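Local coordinates for oxysterol-binding protein homolog 1 (Saccharomyces cerevisiae, PDB 5H28) that carries lipids, sterols among them, between membranes through the cytosol, and here is represented by its ankyrin-repeat domain, required to target it to the nucleus-vacuole junction through NVJ1, at residues Leu21-Leu24 with Leu25-Phe29; Trp64-Thr67 with Thr68-Thr71; Val102-Leu105 with Leu106-Thr110; Thr147-Glu150 with Phe151-Ala154; Leu167-Pro170 with Arg171-Glu174. All blocks are in the same frame, centred on the assembly; numbering follows the deposited sequence.

Contact 1: residues Leu21-Leu24 with Leu25-Phe29; sequences LQDL and LKKQF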
# COMPACT_ATOMS: atom_id res chain seq x y z
N LEU A 21 20.71 -11.90 20.02
CA LEU A 21 20.61 -11.81 18.57
C LEU A 21 21.32 -10.55 18.07
O LEU A 21 22.08 -10.59 17.11
CB LEU A 21 19.13 -11.76 18.15
CG LEU A 21 18.86 -11.47 16.67
CD1 LEU A 21 19.34 -12.63 15.82
CD2 LEU A 21 17.38 -11.23 16.45
N GLN A 22 21.06 -9.43 18.75
CA GLN A 22 21.65 -8.15 18.40
C GLN A 22 23.18 -8.23 18.40
O GLN A 22 23.84 -7.73 17.49
CB GLN A 22 21.16 -7.09 19.39
CG GLN A 22 21.54 -5.67 19.05
CD GLN A 22 20.76 -4.67 19.89
OE1 GLN A 22 20.74 -4.76 21.11
NE2 GLN A 22 20.12 -3.71 19.23
N ASP A 23 23.73 -8.86 19.43
CA ASP A 23 25.18 -9.00 19.53
C ASP A 23 25.71 -9.94 18.45
O ASP A 23 26.77 -9.69 17.88
CB ASP A 23 25.56 -9.53 20.92
CG ASP A 23 25.50 -8.45 21.99
OD1 ASP A 23 26.21 -7.43 21.84
OD2 ASP A 23 24.74 -8.62 22.97
N LEU A 24 24.98 -11.01 18.17
CA LEU A 24 25.38 -11.98 17.16
C LEU A 24 25.49 -11.30 15.79
O LEU A 24 26.47 -11.49 15.07
CB LEU A 24 24.35 -13.12 17.11
CG LEU A 24 24.52 -14.26 16.11
CD1 LEU A 24 24.17 -13.78 14.72
CD2 LEU A 24 25.93 -14.80 16.16
N LEU A 25 24.48 -10.52 15.44
CA LEU A 25 24.48 -9.82 14.16
C LEU A 25 25.61 -8.79 14.10
O LEU A 25 26.32 -8.68 13.10
CB LEU A 25 23.13 -9.12 13.95
CG LEU A 25 21.98 -9.91 13.33
CD1 LEU A 25 21.94 -11.34 13.82
CD2 LEU A 25 20.68 -9.19 13.62
N LYS A 26 25.76 -8.05 15.19
CA LYS A 26 26.78 -7.01 15.28
C LYS A 26 28.21 -7.55 15.12
O LYS A 26 29.06 -6.87 14.54
CB LYS A 26 26.63 -6.29 16.62
CG LYS A 26 27.46 -5.02 16.77
CD LYS A 26 27.06 -4.27 18.04
CE LYS A 26 27.85 -2.98 18.21
NZ LYS A 26 27.43 -2.23 19.43
N LYS A 27 28.47 -8.75 15.61
CA LYS A 27 29.81 -9.32 15.52
C LYS A 27 30.05 -10.40 14.46
O LYS A 27 31.16 -10.52 13.94
CB LYS A 27 30.23 -9.89 16.89
CG LYS A 27 30.25 -8.86 18.00
CD LYS A 27 29.18 -9.13 19.04
CE LYS A 27 28.99 -7.94 19.94
NZ LYS A 27 28.60 -6.74 19.15
N GLN A 28 29.02 -11.17 14.13
CA GLN A 28 29.20 -12.24 13.15
C GLN A 28 28.60 -12.01 11.77
O GLN A 28 29.05 -12.62 10.80
CB GLN A 28 28.69 -13.55 13.74
CG GLN A 28 29.57 -14.05 14.88
CD GLN A 28 29.04 -15.31 15.54
OE1 GLN A 28 28.58 -16.22 14.86
NE2 GLN A 28 29.11 -15.36 16.86
N PHE A 29 27.60 -11.14 11.67
CA PHE A 29 27.02 -10.86 10.36
C PHE A 29 27.69 -9.63 9.76
O PHE A 29 27.08 -8.58 9.57
CB PHE A 29 25.51 -10.65 10.47
CG PHE A 29 24.73 -11.94 10.45
CD1 PHE A 29 24.87 -12.87 11.48
CD2 PHE A 29 23.89 -12.24 9.38
CE1 PHE A 29 24.19 -14.08 11.43
CE2 PHE A 29 23.21 -13.45 9.33
CZ PHE A 29 23.36 -14.37 10.36
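L24 reaches forward along helix 18-28 to meet L25, Q28 and F29, and its branches can be followed one by one. CB stays close to the backbone, 3.1 Å from L25 N. CG is anti to the backbone N (chi1 179°), which sends both methyls on toward the next turn. There they part: CD1 goes to the aromatic ring, 3.3 Å from F29 CE1, while CD2 lies against the flat amide of the glutamine, 3.2 Å from Q28 CD; a leucine suits the place because its two methyls can serve two partners at once. The same L24 CD1 also packs on L25 CD1, which sits over one face of the F29 ring, so both leucines touch the phenylalanine. L21 CD1 extends this apolar row to L25 CD1 at 3.5 Å. Most of this is i to i+4 and i+5 packing at the C-terminal end of a helix in the ankyrin domain, where F29 leaves helical geometry and its ring turns toward helix 35-42. An alanine at L24 is likely to leave a gap beside F29 CE1 and to let the Q28 amide, bonded through OE1 to K8, turn more freely. On the exposed flank D23 and K27 lie alongside each other; their long salt bridge is doubtful in detail, since the lysine chain is modelled too close to the D23 carbonyl.

Contact 2: residues Trp64-Thr67 with Thr68-Thr71; sequences WVST and TNTT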
# COMPACT_ATOMS: atom_id res chain seq x y z
N TRP A 64 14.71 -2.44 13.23
CA TRP A 64 15.23 -2.37 11.87
C TRP A 64 14.33 -2.15 10.66
O TRP A 64 14.78 -2.33 9.52
CB TRP A 64 16.08 -3.61 11.66
CG TRP A 64 17.12 -3.75 12.73
CD1 TRP A 64 17.96 -2.77 13.18
CD2 TRP A 64 17.42 -4.92 13.51
NE1 TRP A 64 18.77 -3.26 14.18
CE2 TRP A 64 18.46 -4.57 14.40
CE3 TRP A 64 16.93 -6.23 13.53
CZ2 TRP A 64 19.01 -5.48 15.31
CZ3 TRP A 64 17.48 -7.14 14.44
CH2 TRP A 64 18.51 -6.76 15.31
N VAL A 65 13.08 -1.74 10.87
CA VAL A 65 12.18 -1.52 9.75
C VAL A 65 11.99 -0.05 9.34
O VAL A 65 12.06 0.28 8.16
CB VAL A 65 10.79 -2.17 10.03
CG1 VAL A 65 9.77 -1.75 8.98
CG2 VAL A 65 10.93 -3.68 10.04
N SER A 66 11.78 0.84 10.31
CA SER A 66 11.56 2.25 10.02
C SER A 66 12.76 2.94 9.35
O SER A 66 13.86 2.97 9.91
CB SER A 66 11.18 3.01 11.29
OG SER A 66 12.19 2.90 12.28
N THR A 67 12.53 3.49 8.17
CA THR A 67 13.58 4.16 7.40
C THR A 67 14.07 5.46 8.02
O THR A 67 15.12 5.97 7.64
CB THR A 67 13.10 4.45 5.97
OG1 THR A 67 11.95 5.31 6.01
CG2 THR A 67 12.74 3.15 5.25
N THR A 68 13.32 6.01 8.98
CA THR A 68 13.72 7.26 9.62
C THR A 68 14.80 7.04 10.67
O THR A 68 15.41 8.00 11.14
CB THR A 68 12.52 7.95 10.31
OG1 THR A 68 11.98 7.07 11.31
CG2 THR A 68 11.44 8.30 9.30
N ASN A 69 15.02 5.79 11.05
CA ASN A 69 16.01 5.49 12.08
C ASN A 69 17.27 4.82 11.55
O ASN A 69 17.20 3.87 10.77
CB ASN A 69 15.40 4.60 13.17
CG ASN A 69 14.14 5.19 13.77
OD1 ASN A 69 13.82 6.36 13.56
ND2 ASN A 69 13.42 4.37 14.53
N THR A 70 18.41 5.32 11.99
CA THR A 70 19.70 4.76 11.61
C THR A 70 20.04 3.71 12.67
O THR A 70 19.81 3.92 13.86
CB THR A 70 20.79 5.86 11.58
OG1 THR A 70 20.58 6.70 10.44
CG2 THR A 70 22.18 5.23 11.52
N THR A 71 20.59 2.58 12.23
CA THR A 71 20.95 1.50 13.14
C THR A 71 22.28 0.87 12.75
O THR A 71 22.82 1.18 11.69
CB THR A 71 19.89 0.38 13.14
OG1 THR A 71 19.95 -0.32 11.90
CG2 THR A 71 18.50 0.97 13.32
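From S66 to N69 the chain makes a type I beta turn, closed by a bond of 3.3 Å from N69 N to S66 O, fairly straight at the hydrogen (162°) but with the donor well above the carbonyl plane. The two arms, W64 to T67 and T68 to T71, run back at 145° to each other, bringing T71 opposite W64. Polar residues such as serine and threonine suit an exposed bend, since their hydroxyls can be hydrated. At the open end T71 meets the indole at its five-membered ring: T71 OG1 lies 3.4 Å from W64 CD1, and T71 CB is at the ring edge, in plane, 3.7 Å from the same carbon. T71 holds OG1 between its backbone N and carbonyl carbon (chi1 71°), a rotation that leaves CG2 also near the indole, 3.8 Å from W64 CD1. An alanine in place of W64 would probably leave T71 CB and CG2 without the indole they pack against and open a gap where the indole meets F18 and L73. The turn follows helix 54-64 in the first predicted ankyrin repeat. N69 O bonds to H76 and the W64 backbone to L77; the indole lies against L25 of helix 18-28, and V65 touches L79 and T110, loop residues on either side of helices 89-95 and 99-106 in the chain.

Contact 3: residues Val102-Leu105 with Leu106-Thr110; sequences VAFL and LDQPT
The phenyl ring of F104 carries the amide of Q108 over one face: Q108 CD stands 3.8 Å above the plane, offset toward the rim, and Q108 NE2 comes within 3.2 Å of F104 CE1. Ring and amide planes are 34° apart, so the amide lies tilted over the ring. Q108 gets there by bending at chi2 (-48°), which folds the chain back over the helix end. The fold also brings Q108 NE2 to F104 O at 2.9 Å, with the acceptor close to the amide plane and the N-H pointing almost straight at it (164°). One residue thus offers both its ring and its carbonyl to the same amide, and together the two contacts would probably fix the rotation of the glutamine. F104 O takes a second donor, D107 N at 3.1 Å, and the two reach it from opposite faces of the carbonyl plane. Glutamine suits this position because it is long enough to turn back and supplies a donor to a carbonyl at the end of a helix. Q108 N bonds to L105 O at 3.1 Å, continuing the shift to i to i+3 bonds as the helix unwinds. On the inner side L106 N still makes the regular bond to V102 O, and V102 CG1 runs alongside L106 CD1, the pair packing on L90 of helix 89-95. F104 and Q108 both touch V61 of helix 54-64. The arrangement closes helix 99-106, the second of the antiparallel helix pair formed with helix 89-95 in what is predicted to be the second ankyrin repeat.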
# COMPACT_ATOMS: atom_id res chain seq x y z
N VAL A 102 0.30 -12.05 13.20
CA VAL A 102 -0.52 -11.53 12.12
C VAL A 102 -1.12 -10.18 12.51
O VAL A 102 -1.03 -9.21 11.76
CB VAL A 102 -1.67 -12.51 11.78
CG1 VAL A 102 -2.66 -11.87 10.81
CG2 VAL A 102 -1.11 -13.78 11.16
N ALA A 103 -1.72 -10.11 13.70
CA ALA A 103 -2.32 -8.87 14.16
C ALA A 103 -1.28 -7.76 14.30
O ALA A 103 -1.54 -6.61 13.93
CB ALA A 103 -3.04 -9.09 15.48
N PHE A 104 -0.12 -8.10 14.83
CA PHE A 104 0.96 -7.13 15.01
C PHE A 104 1.40 -6.58 13.66
O PHE A 104 1.50 -5.37 13.48
CB PHE A 104 2.15 -7.78 15.72
CG PHE A 104 3.39 -6.93 15.74
CD1 PHE A 104 3.43 -5.74 16.46
CD2 PHE A 104 4.52 -7.33 15.04
CE1 PHE A 104 4.57 -4.96 16.48
CE2 PHE A 104 5.68 -6.54 15.05
CZ PHE A 104 5.70 -5.36 15.77
N LEU A 105 1.65 -7.46 12.71
CA LEU A 105 2.08 -7.02 11.39
C LEU A 105 1.03 -6.13 10.72
O LEU A 105 1.36 -5.12 10.10
CB LEU A 105 2.41 -8.22 10.50
CG LEU A 105 3.64 -9.04 10.89
CD1 LEU A 105 3.72 -10.28 10.01
CD2 LEU A 105 4.90 -8.20 10.76
N LEU A 106 -0.25 -6.50 10.85
CA LEU A 106 -1.32 -5.71 10.24
C LEU A 106 -1.46 -4.32 10.85
O LEU A 106 -2.08 -3.44 10.25
CB LEU A 106 -2.65 -6.46 10.33
CG LEU A 106 -2.77 -7.66 9.39
CD1 LEU A 106 -4.07 -8.41 9.62
CD2 LEU A 106 -2.69 -7.18 7.95
N ASP A 107 -0.88 -4.11 12.03
CA ASP A 107 -0.95 -2.80 12.67
C ASP A 107 0.25 -1.91 12.34
O ASP A 107 0.31 -0.77 12.78
CB ASP A 107 -1.04 -2.94 14.20
CG ASP A 107 -2.40 -3.44 14.66
OD1 ASP A 107 -3.40 -3.19 13.96
OD2 ASP A 107 -2.46 -4.08 15.73
N GLN A 108 1.20 -2.43 11.57
CA GLN A 108 2.38 -1.65 11.23
C GLN A 108 2.14 -0.68 10.08
O GLN A 108 1.44 -1.00 9.12
CB GLN A 108 3.55 -2.57 10.88
CG GLN A 108 3.91 -3.51 12.02
CD GLN A 108 4.02 -2.79 13.34
OE1 GLN A 108 4.90 -1.94 13.52
NE2 GLN A 108 3.13 -3.11 14.27
N PRO A 109 2.73 0.52 10.16
CA PRO A 109 2.60 1.57 9.15
C PRO A 109 2.92 1.17 7.71
O PRO A 109 2.23 1.59 6.78
CB PRO A 109 3.55 2.65 9.66
CG PRO A 109 3.48 2.49 11.13
CD PRO A 109 3.53 0.99 11.30
N THR A 110 3.95 0.35 7.52
CA THR A 110 4.36 -0.04 6.18
C THR A 110 3.87 -1.39 5.67
O THR A 110 4.30 -1.84 4.61
CB THR A 110 5.90 -0.04 6.05
OG1 THR A 110 6.45 -1.05 6.90
CG2 THR A 110 6.46 1.31 6.43

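Contact 4: residues Thr147-Glu150 with Phe151-Ala154; sequences TAQE and FRTA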
# COMPACT_ATOMS: atom_id res chain seq x y z
N THR A 147 -8.99 4.60 5.46
CA THR A 147 -8.23 5.15 4.35
C THR A 147 -9.15 5.92 3.40
O THR A 147 -8.74 6.93 2.81
CB THR A 147 -7.48 4.03 3.61
OG1 THR A 147 -6.44 3.53 4.47
CG2 THR A 147 -6.85 4.55 2.32
N ALA A 148 -10.39 5.47 3.25
CA ALA A 148 -11.33 6.17 2.40
C ALA A 148 -11.54 7.55 3.02
O ALA A 148 -11.61 8.57 2.32
CB ALA A 148 -12.65 5.42 2.33
N GLN A 149 -11.63 7.57 4.35
CA GLN A 149 -11.80 8.81 5.08
C GLN A 149 -10.56 9.68 4.90
O GLN A 149 -10.67 10.88 4.64
CB GLN A 149 -12.01 8.51 6.57
CG GLN A 149 -12.02 9.74 7.46
CD GLN A 149 -13.28 9.85 8.29
OE1 GLN A 149 -13.54 9.01 9.16
NE2 GLN A 149 -14.09 10.87 8.03
N GLU A 150 -9.38 9.08 5.02
CA GLU A 150 -8.13 9.82 4.87
C GLU A 150 -8.07 10.49 3.50
O GLU A 150 -7.67 11.65 3.37
CB GLU A 150 -6.92 8.91 5.05
CG GLU A 150 -5.61 9.67 5.09
CD GLU A 150 -4.39 8.80 5.34
OE1 GLU A 150 -3.29 9.36 5.54
OE2 GLU A 150 -4.52 7.56 5.35
N PHE A 151 -8.47 9.75 2.47
CA PHE A 151 -8.46 10.27 1.11
C PHE A 151 -9.43 11.45 0.99
O PHE A 151 -9.08 12.48 0.41
CB PHE A 151 -8.82 9.14 0.13
CG PHE A 151 -8.66 9.51 -1.32
CD1 PHE A 151 -7.46 10.03 -1.80
CD2 PHE A 151 -9.69 9.29 -2.22
CE1 PHE A 151 -7.29 10.33 -3.16
CE2 PHE A 151 -9.54 9.58 -3.58
CZ PHE A 151 -8.34 10.10 -4.05
N ARG A 152 -10.63 11.31 1.56
CA ARG A 152 -11.62 12.39 1.52
C ARG A 152 -11.10 13.63 2.22
O ARG A 152 -11.29 14.75 1.75
CB ARG A 152 -12.94 11.97 2.20
CG ARG A 152 -13.73 10.87 1.48
CD ARG A 152 -15.18 10.85 1.95
NE ARG A 152 -15.32 10.62 3.39
CZ ARG A 152 -15.27 9.42 3.99
NH1 ARG A 152 -15.41 9.33 5.30
NH2 ARG A 152 -15.08 8.32 3.27
N THR A 153 -10.45 13.44 3.36
CA THR A 153 -9.91 14.57 4.11
C THR A 153 -8.88 15.30 3.26
O THR A 153 -8.92 16.52 3.13
CB THR A 153 -9.25 14.11 5.42
OG1 THR A 153 -10.24 13.50 6.26
CG2 THR A 153 -8.63 15.29 6.15
N ALA A 154 -7.97 14.53 2.67
CA ALA A 154 -6.91 15.09 1.85
C ALA A 154 -7.43 15.81 0.61
O ALA A 154 -6.97 16.92 0.31
CB ALA A 154 -5.92 14.01 1.46
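R152 folds back over the turn of helix 130-156 that precedes it, so that one face of its guanidinium lies over Q149 CA, 3.5 Å above the plane and offset toward the rim. CG is anti to its own carbonyl carbon (chi1 -68°), and the chain bends at chi3, which brings the flat group down beside the backbone: R152 CG is 3.2 Å from A148 O. The small methyl of A148, its CB, lies beside R152 NH2 at 3.9 Å, and an alanine there leaves space for the group to come down beside the helix. The well-packed side is that of T147, A148, F151 and A154, all buried. Here regular bonds, such as F151 N to T147 O at 2.9 Å, hold the backbone, while the F151 ring leaves the local contact to meet F155 edge-to-face and L163 of helix 160-167; the small A154 touches L163 and I166 and probably allows that helix its close approach. The looser side belongs to Q149 and T153, both exposed. T153 N bonds to Q149 O at 2.9 Å. E150 extends to H162 rather than to the local partners. The guanidinium of R152 thus rests with one face on the backbone of its own helix while NH2 forms a salt bridge with D182, and the backbone beneath probably restricts its rotation and helps to present its charge to that carboxylate.

Contact 5: residues Leu167-Pro170 with Arg171-Glu174; sequences LSSP and RNAE
S169 and N172 meet across a capping bond, N172 N to S169 OG at 3.2 Å and 159°. The serine holds OG anti to its backbone N (chi1 161°), which swings the hydroxyl toward the amide of N172. Serine suits this place because its short side chain can accept from an amide that has no carbonyl before it in the helix. Backbone bonds tighten the turn: A173 N reaches P170 O at 3.3 Å and makes a weak bond to S169 O. This is an N-terminal serine cap leading into the short helix 172-175, with P170 just after the cap, where the lack of an amide hydrogen is well tolerated. Water adds to this. One molecule lies 2.6 Å from S169 OG and accepts from R171 N at 3.2 Å; another donates to P170 O at 2.8 Å and weakly to E174 OE1. In van der Waals contact, S169 CB rests 3.5 Å from N172 ND2, an amide group fixed by I166 O and by Y143, the latter through OD1. The extended R171 leads away from the turn to a salt bridge with D113 and a cation-pi contact with Y143.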
# COMPACT_ATOMS: atom_id res chain seq x y z
N LEU A 167 -1.64 8.11 -2.20
CA LEU A 167 -1.59 7.34 -3.44
C LEU A 167 -0.27 6.65 -3.72
O LEU A 167 -0.22 5.73 -4.53
CB LEU A 167 -2.00 8.22 -4.62
CG LEU A 167 -3.44 8.76 -4.54
CD1 LEU A 167 -3.83 9.40 -5.86
CD2 LEU A 167 -4.40 7.62 -4.21
N SER A 168 0.80 7.07 -3.05
CA SER A 168 2.11 6.45 -3.25
C SER A 168 2.28 5.21 -2.37
O SER A 168 3.26 4.48 -2.51
CB SER A 168 3.23 7.46 -2.97
OG SER A 168 3.16 7.96 -1.65
N SER A 169 1.33 4.98 -1.47
CA SER A 169 1.37 3.83 -0.58
C SER A 169 1.14 2.52 -1.32
O SER A 169 0.13 2.35 -2.01
CB SER A 169 0.30 3.97 0.51
OG SER A 169 0.02 2.72 1.11
N PRO A 170 2.08 1.57 -1.20
CA PRO A 170 1.92 0.29 -1.90
C PRO A 170 0.61 -0.41 -1.53
O PRO A 170 -0.07 -0.97 -2.39
CB PRO A 170 3.15 -0.50 -1.45
CG PRO A 170 4.18 0.57 -1.27
CD PRO A 170 3.40 1.65 -0.54
N ARG A 171 0.25 -0.36 -0.25
CA ARG A 171 -0.98 -1.00 0.21
C ARG A 171 -2.23 -0.33 -0.36
O ARG A 171 -3.21 -1.00 -0.69
CB ARG A 171 -1.05 -0.98 1.73
CG ARG A 171 -2.15 -1.85 2.31
CD ARG A 171 -2.26 -1.69 3.81
NE ARG A 171 -3.19 -2.65 4.39
CZ ARG A 171 -3.53 -2.67 5.67
NH1 ARG A 171 -3.02 -1.79 6.51
NH2 ARG A 171 -4.39 -3.59 6.11
N ASN A 172 -2.20 0.99 -0.48
CA ASN A 172 -3.36 1.70 -1.00
C ASN A 172 -3.56 1.50 -2.50
O ASN A 172 -4.65 1.74 -3.01
CB ASN A 172 -3.26 3.18 -0.67
CG ASN A 172 -3.45 3.45 0.80
OD1 ASN A 172 -3.94 2.60 1.54
ND2 ASN A 172 -3.07 4.65 1.24
N ALA A 173 -2.53 1.04 -3.19
CA ALA A 173 -2.64 0.80 -4.62
C ALA A 173 -3.78 -0.18 -4.90
O ALA A 173 -4.43 -0.11 -5.94
CB ALA A 173 -1.33 0.25 -5.16
N GLU A 174 -4.02 -1.10 -3.96
CA GLU A 174 -5.08 -2.09 -4.11
C GLU A 174 -6.26 -1.91 -3.16
O GLU A 174 -7.35 -2.43 -3.42
CB GLU A 174 -4.52 -3.50 -3.93
CG GLU A 174 -4.34 -4.29 -5.22
CD GLU A 174 -3.35 -3.64 -6.17
OE1 GLU A 174 -2.17 -3.50 -5.80
OE2 GLU A 174 -3.76 -3.28 -7.30
O HOH W 1 1.75 1.09 2.24
O HOH W 2 0.90 -2.52 -4.53

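The five contacts follow one another along the chain of the ankyrin-repeat domain. Contacts 1 and 2, with centres about 17 Å apart, touch where L25 CD2 packs 3.7 Å from W64 CH2. Contact 2 passes on to contact 3 through V65 CG1 and T110 OG1, 4.0 Å apart. Contacts 3 and 5 lie about 15 Å apart between centres, meeting at L106 O and R171 NH1, 4.2 Å apart, and contacts 4 and 5 about 13 Å, joined by T147 CG2 against N172 OD1 at 3.6 Å and by F151 with L167. Contacts 1 and 4, on opposite sides of the chain's centre, are about 42 Å apart between centres, a measure of the domain's elongated shape.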